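Lombricine kinase (Urechis caupo, PDB 3JQ3) catalyses the reversible transfer of a phosphoryl group between ATP and the guanidino substrate lombricine, whose phosphorylated form is the phosphagen, as a member of the ATP:guanido phosphotransferase family. Local coordinates at residues A[283-288]-A[318-323]; A[277-282]-A[326-331]. One frame throughout, in Å; residues are numbered along the deposited sequence.

Contact 1 (A[283-288]-A[318-323]). With ADP (adenosine-5'-diphosphate), chain B.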
loop_
_atom_site.group_PDB
_atom_site.type_symbol
_atom_site.label_atom_id
_atom_site.label_comp_id
_atom_site.label_asym_id
_atom_site.label_seq_id
_atom_site.Cartn_x
_atom_site.Cartn_y
_atom_site.Cartn_z
ATOM N N HIS A 283 27.895 -7.545 -18.299
ATOM C CA HIS A 283 27.576 -8.957 -18.387
ATOM C C HIS A 283 28.855 -9.655 -18.812
ATOM O O HIS A 283 29.351 -9.432 -19.915
ATOM C CB HIS A 283 26.455 -9.203 -19.396
ATOM C CG HIS A 283 25.086 -8.939 -18.850
ATOM N ND1 HIS A 283 23.946 -9.486 -19.398
ATOM C CD2 HIS A 283 24.677 -8.202 -17.791
ATOM C CE1 HIS A 283 22.893 -9.085 -18.710
ATOM N NE2 HIS A 283 23.309 -8.304 -17.728
ATOM N N VAL A 284 29.404 -10.474 -17.922
ATOM C CA VAL A 284 30.675 -11.134 -18.179
ATOM C C VAL A 284 30.567 -12.640 -17.960
ATOM O O VAL A 284 30.075 -13.097 -16.927
ATOM C CB VAL A 284 31.802 -10.546 -17.298
ATOM C CG1 VAL A 284 31.357 -10.472 -15.849
ATOM C CG2 VAL A 284 33.076 -11.365 -17.436
ATOM N N GLN A 285 31.026 -13.405 -18.944
ATOM C CA GLN A 285 30.940 -14.857 -18.892
ATOM C C GLN A 285 32.168 -15.447 -18.211
ATOM O O GLN A 285 33.295 -15.221 -18.645
ATOM C CB GLN A 285 30.795 -15.420 -20.305
ATOM C CG GLN A 285 30.337 -16.861 -20.359
ATOM C CD GLN A 285 29.888 -17.266 -21.746
ATOM O OE1 GLN A 285 28.840 -17.895 -21.913
ATOM N NE2 GLN A 285 30.672 -16.898 -22.754
ATOM N N LEU A 286 31.943 -16.205 -17.142
ATOM C CA LEU A 286 33.035 -16.768 -16.350
ATOM C C LEU A 286 32.829 -18.259 -16.100
ATOM O O LEU A 286 32.499 -18.667 -14.986
ATOM C CB LEU A 286 33.153 -16.033 -15.012
ATOM C CG LEU A 286 33.323 -14.513 -15.067
ATOM C CD1 LEU A 286 33.058 -13.893 -13.705
ATOM C CD2 LEU A 286 34.706 -14.132 -15.577
ATOM N N HIS A 287 33.033 -19.069 -17.135
ATOM C CA HIS A 287 32.773 -20.503 -17.043
ATOM C C HIS A 287 33.525 -21.185 -15.904
ATOM O O HIS A 287 32.934 -21.936 -15.126
ATOM C CB HIS A 287 33.100 -21.199 -18.364
ATOM C CG HIS A 287 32.130 -20.898 -19.464
ATOM N ND1 HIS A 287 30.814 -21.303 -19.425
ATOM C CD2 HIS A 287 32.289 -20.243 -20.637
ATOM C CE1 HIS A 287 30.201 -20.907 -20.527
ATOM N NE2 HIS A 287 31.074 -20.262 -21.279
ATOM N N GLN A 288 34.827 -20.929 -15.811
ATOM C CA GLN A 288 35.673 -21.623 -14.844
ATOM C C GLN A 288 35.716 -20.932 -13.485
ATOM O O GLN A 288 35.622 -21.582 -12.445
ATOM C CB GLN A 288 37.093 -21.792 -15.393
ATOM C CG GLN A 288 37.156 -22.426 -16.774
ATOM C CD GLN A 288 36.395 -23.737 -16.855
ATOM O OE1 GLN A 288 36.248 -24.447 -15.860
ATOM N NE2 GLN A 288 35.905 -24.065 -18.046
ATOM N N ASP A 318 24.244 -19.725 -18.324
ATOM C CA ASP A 318 25.450 -19.982 -19.105
ATOM C C ASP A 318 26.668 -19.307 -18.474
ATOM O O ASP A 318 27.587 -18.876 -19.172
ATOM C CB ASP A 318 25.265 -19.515 -20.551
ATOM C CG ASP A 318 26.274 -20.136 -21.501
ATOM O OD1 ASP A 318 26.916 -21.139 -21.122
ATOM O OD2 ASP A 318 26.423 -19.624 -22.631
ATOM N N ASP A 319 26.659 -19.210 -17.148
ATOM C CA ASP A 319 27.781 -18.650 -16.399
ATOM C C ASP A 319 28.070 -17.188 -16.744
ATOM O O ASP A 319 29.205 -16.729 -16.626
ATOM C CB ASP A 319 29.037 -19.503 -16.602
ATOM C CG ASP A 319 28.826 -20.956 -16.212
ATOM O OD1 ASP A 319 28.341 -21.209 -15.089
ATOM O OD2 ASP A 319 29.147 -21.845 -17.026
ATOM N N VAL A 320 27.042 -16.459 -17.171
ATOM C CA VAL A 320 27.179 -15.026 -17.415
ATOM C C VAL A 320 26.681 -14.257 -16.198
ATOM O O VAL A 320 25.530 -14.410 -15.786
ATOM C CB VAL A 320 26.388 -14.564 -18.654
ATOM C CG1 VAL A 320 26.596 -13.075 -18.882
ATOM C CG2 VAL A 320 26.806 -15.350 -19.880
ATOM N N TYR A 321 27.547 -13.433 -15.623
ATOM C CA TYR A 321 27.199 -12.719 -14.402
ATOM C C TYR A 321 27.063 -11.218 -14.601
ATOM O O TYR A 321 27.697 -10.630 -15.478
ATOM C CB TYR A 321 28.219 -13.008 -13.301
ATOM C CG TYR A 321 28.148 -14.423 -12.779
ATOM C CD1 TYR A 321 28.830 -15.453 -13.416
ATOM C CD2 TYR A 321 27.392 -14.733 -11.657
ATOM C CE1 TYR A 321 28.766 -16.749 -12.944
ATOM C CE2 TYR A 321 27.323 -16.027 -11.179
ATOM C CZ TYR A 321 28.011 -17.030 -11.828
ATOM O OH TYR A 321 27.944 -18.321 -11.358
ATOM N N ASP A 322 26.216 -10.615 -13.777
ATOM C CA ASP A 322 26.067 -9.172 -13.727
ATOM C C ASP A 322 26.981 -8.647 -12.624
ATOM O O ASP A 322 26.642 -8.720 -11.444
ATOM C CB ASP A 322 24.608 -8.817 -13.432
ATOM C CG ASP A 322 24.357 -7.321 -13.386
ATOM O OD1 ASP A 322 25.309 -6.550 -13.154
ATOM O OD2 ASP A 322 23.191 -6.916 -13.576
ATOM N N ILE A 323 28.147 -8.140 -13.009
ATOM C CA ILE A 323 29.115 -7.624 -12.045
ATOM C C ILE A 323 29.107 -6.100 -12.054
ATOM O O ILE A 323 29.114 -5.484 -13.118
ATOM C CB ILE A 323 30.546 -8.109 -12.353
ATOM C CG1 ILE A 323 30.567 -9.613 -12.635
ATOM C CG2 ILE A 323 31.473 -7.777 -11.200
ATOM C CD1 ILE A 323 30.461 -10.473 -11.396
HETATM P PB ADP B . 19.258 -1.866 -11.305
HETATM O O1B ADP B . 18.086 -1.904 -10.353
HETATM O O2B ADP B . 18.899 -1.566 -12.739
HETATM O O3B ADP B . 20.440 -1.082 -10.790
HETATM P PA ADP B . 18.818 -4.659 -11.481
HETATM O O1A ADP B . 17.437 -4.277 -11.004
HETATM O O2A ADP B . 19.534 -5.838 -10.863
HETATM O O3A ADP B . 19.797 -3.384 -11.341
HETATM O "O5'" ADP B . 18.762 -4.928 -13.067
HETATM C "C5'" ADP B . 17.761 -4.346 -13.902
HETATM C "C4'" ADP B . 17.894 -4.943 -15.298
HETATM O "O4'" ADP B . 19.055 -4.426 -15.956
HETATM C "C3'" ADP B . 18.051 -6.455 -15.239
HETATM O "O3'" ADP B . 16.947 -7.083 -15.899
HETATM C "C2'" ADP B . 19.330 -6.772 -15.987
HETATM O "O2'" ADP B . 19.097 -7.793 -16.962
HETATM C "C1'" ADP B . 19.724 -5.471 -16.665
HETATM N N9 ADP B . 21.198 -5.278 -16.648
HETATM C C8 ADP B . 21.955 -5.002 -15.569
HETATM N N7 ADP B . 23.267 -4.888 -15.909
HETATM C C5 ADP B . 23.365 -5.092 -17.236
HETATM C C6 ADP B . 24.457 -5.113 -18.240
HETATM N N6 ADP B . 25.747 -4.888 -17.892
HETATM N N1 ADP B . 24.119 -5.367 -19.521
HETATM C C2 ADP B . 22.843 -5.594 -19.889
HETATM N N3 ADP B . 21.805 -5.589 -19.034
HETATM C C4 ADP B . 21.998 -5.350 -17.715
#
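Val-284 and Tyr-321 face each other as the antiparallel hydrogen-bonded pair at the heart of this contact, with Val-284 N giving to Tyr-321 O at 3.0 Å and Tyr-321 N giving back to Val-284 O at 2.9 Å. A third backbone bond, Leu-286 N to Asp-319 O, carries the ladder past the last residue of strand 279-285. Between these rungs lie the non-hydrogen-bonded pairs His-283 with Asp-322 and Gln-285 with Val-320, where CA-H...O contacts, such as that of Gln-285 CA on Asp-319 O, accompany the close approach of the chains.

Apolar contact falls on both faces. Val-284 CG1 reaches Ile-323 CG1 at 3.4 Å, on the face covered by helix 333-355. On the other face Val-320 spreads its two methyls, CG1 toward His-283 CB and CG2 across the side chain of Gln-285, near its CG.

The strands belong to the large antiparallel sheet of the phosphagen kinase catalytic domain, and the His-283 and Asp-322 end of the ladder borders the adenine of ADP. The His-283 imidazole lies over the base, with ADP N1 above one ring face and His-283 CD2 3.1 Å from ADP C6. Asp-322, its CG anti to the backbone N (chi1 -179°), extends OD2 to within 3.0 Å of ADP C8; the same oxygen forms a salt bridge with Arg-279.

Polar side chains meet at the far end, beyond Gln-285. His-287 ND1 donates to the anti lone pair of Asp-319 OD2 at 3.0 Å, the acceptor tilted from the ring plane and the carboxylate turned 85° against the imidazole. Asp-318 OD1 instead meets the edge of that ring, in its plane, 3.3 Å from His-287 CE1.

Contact 2 (A[277-282]-A[326-331]). With ADP (adenosine-5'-diphosphate), chain B.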
loop_
_atom_site.group_PDB
_atom_site.type_symbol
_atom_site.label_atom_id
_atom_site.label_comp_id
_atom_site.label_asym_id
_atom_site.label_seq_id
_atom_site.Cartn_x
_atom_site.Cartn_y
_atom_site.Cartn_z
ATOM N N GLY A 277 24.629 7.402 -6.744
ATOM C CA GLY A 277 23.482 6.614 -7.158
ATOM C C GLY A 277 23.839 5.770 -8.364
ATOM O O GLY A 277 22.964 5.277 -9.076
ATOM N N LEU A 278 25.137 5.593 -8.580
ATOM C CA LEU A 278 25.631 4.989 -9.807
ATOM C C LEU A 278 25.916 3.499 -9.678
ATOM O O LEU A 278 26.658 3.069 -8.794
ATOM C CB LEU A 278 26.884 5.729 -10.288
ATOM C CG LEU A 278 27.578 5.200 -11.545
ATOM C CD1 LEU A 278 28.069 6.349 -12.408
ATOM C CD2 LEU A 278 28.722 4.255 -11.187
ATOM N N ARG A 279 25.318 2.715 -10.569
ATOM C CA ARG A 279 25.647 1.301 -10.680
ATOM C C ARG A 279 26.144 0.996 -12.085
ATOM O O ARG A 279 25.359 0.908 -13.030
ATOM C CB ARG A 279 24.447 0.415 -10.345
ATOM C CG ARG A 279 24.821 -1.045 -10.102
ATOM C CD ARG A 279 23.598 -1.904 -9.787
ATOM N NE ARG A 279 23.013 -2.492 -10.988
ATOM C CZ ARG A 279 23.306 -3.707 -11.438
ATOM N NH1 ARG A 279 24.170 -4.468 -10.785
ATOM N NH2 ARG A 279 22.732 -4.165 -12.541
ATOM N N ALA A 280 27.457 0.856 -12.216
ATOM C CA ALA A 280 28.065 0.461 -13.473
ATOM C C ALA A 280 28.216 -1.047 -13.464
ATOM O O ALA A 280 28.770 -1.613 -12.526
ATOM C CB ALA A 280 29.417 1.126 -13.638
ATOM N N SER A 281 27.726 -1.700 -14.509
ATOM C CA SER A 281 27.770 -3.151 -14.568
ATOM C C SER A 281 28.160 -3.662 -15.947
ATOM O O SER A 281 28.039 -2.957 -16.950
ATOM C CB SER A 281 26.413 -3.734 -14.189
ATOM O OG SER A 281 25.466 -3.485 -15.212
ATOM N N VAL A 282 28.626 -4.903 -15.978
ATOM C CA VAL A 282 28.869 -5.608 -17.223
ATOM C C VAL A 282 28.229 -6.987 -17.142
ATOM O O VAL A 282 28.024 -7.526 -16.053
ATOM C CB VAL A 282 30.373 -5.800 -17.484
ATOM C CG1 VAL A 282 31.087 -4.458 -17.524
ATOM C CG2 VAL A 282 30.978 -6.709 -16.421
ATOM N N ALA A 326 29.999 -2.159 -5.891
ATOM C CA ALA A 326 29.148 -2.439 -4.742
ATOM C C ALA A 326 28.704 -1.168 -4.032
ATOM O O ALA A 326 27.560 -1.066 -3.593
ATOM C CB ALA A 326 29.856 -3.375 -3.769
ATOM N N ALA A 327 29.605 -0.197 -3.925
ATOM C CA ALA A 327 29.324 1.023 -3.174
ATOM C C ALA A 327 28.664 2.103 -4.028
ATOM O O ALA A 327 28.596 1.990 -5.252
ATOM C CB ALA A 327 30.597 1.555 -2.530
ATOM N N ARG A 328 28.174 3.148 -3.366
ATOM C CA ARG A 328 27.568 4.287 -4.048
ATOM C C ARG A 328 28.180 5.592 -3.549
ATOM O O ARG A 328 28.174 6.600 -4.254
ATOM C CB ARG A 328 26.056 4.308 -3.823
ATOM C CG ARG A 328 25.335 3.034 -4.226
ATOM C CD ARG A 328 25.269 2.875 -5.736
ATOM N NE ARG A 328 24.559 1.656 -6.121
ATOM C CZ ARG A 328 25.150 0.502 -6.412
ATOM N NH1 ARG A 328 26.473 0.402 -6.371
ATOM N NH2 ARG A 328 24.420 -0.554 -6.749
ATOM N N LEU A 329 28.706 5.562 -2.326
ATOM C CA LEU A 329 29.292 6.742 -1.698
ATOM C C LEU A 329 30.808 6.649 -1.611
ATOM O O LEU A 329 31.388 5.584 -1.815
ATOM C CB LEU A 329 28.739 6.927 -0.282
ATOM C CG LEU A 329 27.483 7.764 -0.041
ATOM C CD1 LEU A 329 27.125 7.729 1.433
ATOM C CD2 LEU A 329 27.692 9.194 -0.492
ATOM N N LYS A 330 31.435 7.780 -1.302
ATOM C CA LYS A 330 32.863 7.842 -0.987
ATOM C C LYS A 330 33.787 7.777 -2.205
ATOM O O LYS A 330 35.013 7.790 -2.066
ATOM C CB LYS A 330 33.233 6.786 0.061
ATOM C CG LYS A 330 32.525 7.011 1.392
ATOM C CD LYS A 330 33.165 6.241 2.533
ATOM C CE LYS A 330 32.676 4.809 2.582
ATOM N NZ LYS A 330 33.096 4.151 3.846
ATOM N N LYS A 331 33.195 7.720 -3.394
ATOM C CA LYS A 331 33.958 7.794 -4.635
ATOM C C LYS A 331 33.155 8.482 -5.732
ATOM O O LYS A 331 31.927 8.462 -5.715
ATOM C CB LYS A 331 34.399 6.404 -5.092
ATOM C CG LYS A 331 35.790 6.012 -4.620
ATOM C CD LYS A 331 36.270 4.748 -5.314
ATOM C CE LYS A 331 35.895 3.500 -4.533
ATOM N NZ LYS A 331 36.808 3.284 -3.376
HETATM P PB ADP B . 19.258 -1.866 -11.305
HETATM O O1B ADP B . 18.086 -1.904 -10.353
HETATM O O2B ADP B . 18.899 -1.566 -12.739
HETATM O O3B ADP B . 20.440 -1.082 -10.790
HETATM P PA ADP B . 18.818 -4.659 -11.481
HETATM O O1A ADP B . 17.437 -4.277 -11.004
HETATM O O2A ADP B . 19.534 -5.838 -10.863
HETATM O O3A ADP B . 19.797 -3.384 -11.341
HETATM O "O5'" ADP B . 18.762 -4.928 -13.067
HETATM C "C5'" ADP B . 17.761 -4.346 -13.902
HETATM C "C4'" ADP B . 17.894 -4.943 -15.298
HETATM O "O4'" ADP B . 19.055 -4.426 -15.956
HETATM C "C3'" ADP B . 18.051 -6.455 -15.239
HETATM O "O3'" ADP B . 16.947 -7.083 -15.899
HETATM C "C2'" ADP B . 19.330 -6.772 -15.987
HETATM O "O2'" ADP B . 19.097 -7.793 -16.962
HETATM C "C1'" ADP B . 19.724 -5.471 -16.665
HETATM N N9 ADP B . 21.198 -5.278 -16.648
HETATM C C8 ADP B . 21.955 -5.002 -15.569
HETATM N N7 ADP B . 23.267 -4.888 -15.909
HETATM C C5 ADP B . 23.365 -5.092 -17.236
HETATM C C6 ADP B . 24.457 -5.113 -18.240
HETATM N N6 ADP B . 25.747 -4.888 -17.892
HETATM N N1 ADP B . 24.119 -5.367 -19.521
HETATM C C2 ADP B . 22.843 -5.594 -19.889
HETATM N N3 ADP B . 21.805 -5.589 -19.034
HETATM C C4 ADP B . 21.998 -5.350 -17.715
#
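A buried side-chain contact joins the beginning of strand 279-285 to the loop between strand 320-325 and helix 333-355, and one long residue, Arg-328, supplies nearly all of the loop's share. Its chain bends at chi2 (-72°) and then runs back across the backbone of Gly-277 and Leu-278. Arg-328 CD comes within 3.4 Å of Leu-278 O, which lies over one face of the guanidinium rather than at its N-H edge. That carbonyl has its own donor in Asn-325 ND2.

Arg-279 CB also sits over a face of the Arg-328 guanidinium, displaced toward its rim, while NH2 of Arg-328 touches Arg-279 CG at 3.4 Å. The two arginines run side by side and point the same way, their guanidinium planes 48° apart. Arg-279 NE approaches Arg-328 NH2 to 4.9 Å without direct contact, the Arg-279 group facing the phosphates and Asp-322. Arg-328 NH1 is held by Ala-327 O at 2.9 Å, in the guanidinium plane, and by the carbonyl of Asn-325 at the end of the preceding strand.

The polar end of Arg-279 is directed to the nucleotide. A bend at chi3 (91°) turns its guanidinium toward the diphosphate, and Arg-279 NE makes a weak hydrogen bond to ADP O3B at 2.9 Å, while NH2 is held by Asp-322 beside the base. Further along the strand Ser-281 OG donates to ADP N7 at 2.7 Å. Together with Arg-117, Arg-119, Arg-223 and Arg-307, which also bond to ADP, Arg-279 forms the cluster of arginines around the nucleotide phosphates characteristic of the phosphagen kinase active site.

How the contacts relate
Contacts 1 and 2 use successive halves of strand 279-285, and their centres lie about 19 Å apart. Along the chain the order is 277-282, 283-288, 318-323 and 326-331, so contact 1 is nested inside the loop that contact 2 closes. Strands 279-285 and 320-325 are neighbours in the same antiparallel sheet, and the loop after the second of them returns to the start of the first. The two contacts also meet directly: a probable backbone hydrogen bond from Val-282 N to Ile-323 O continues the ladder between them, alongside the Asp-322 salt bridge. As both touch ADP, this strand pair presents residues to the base and the phosphates alike.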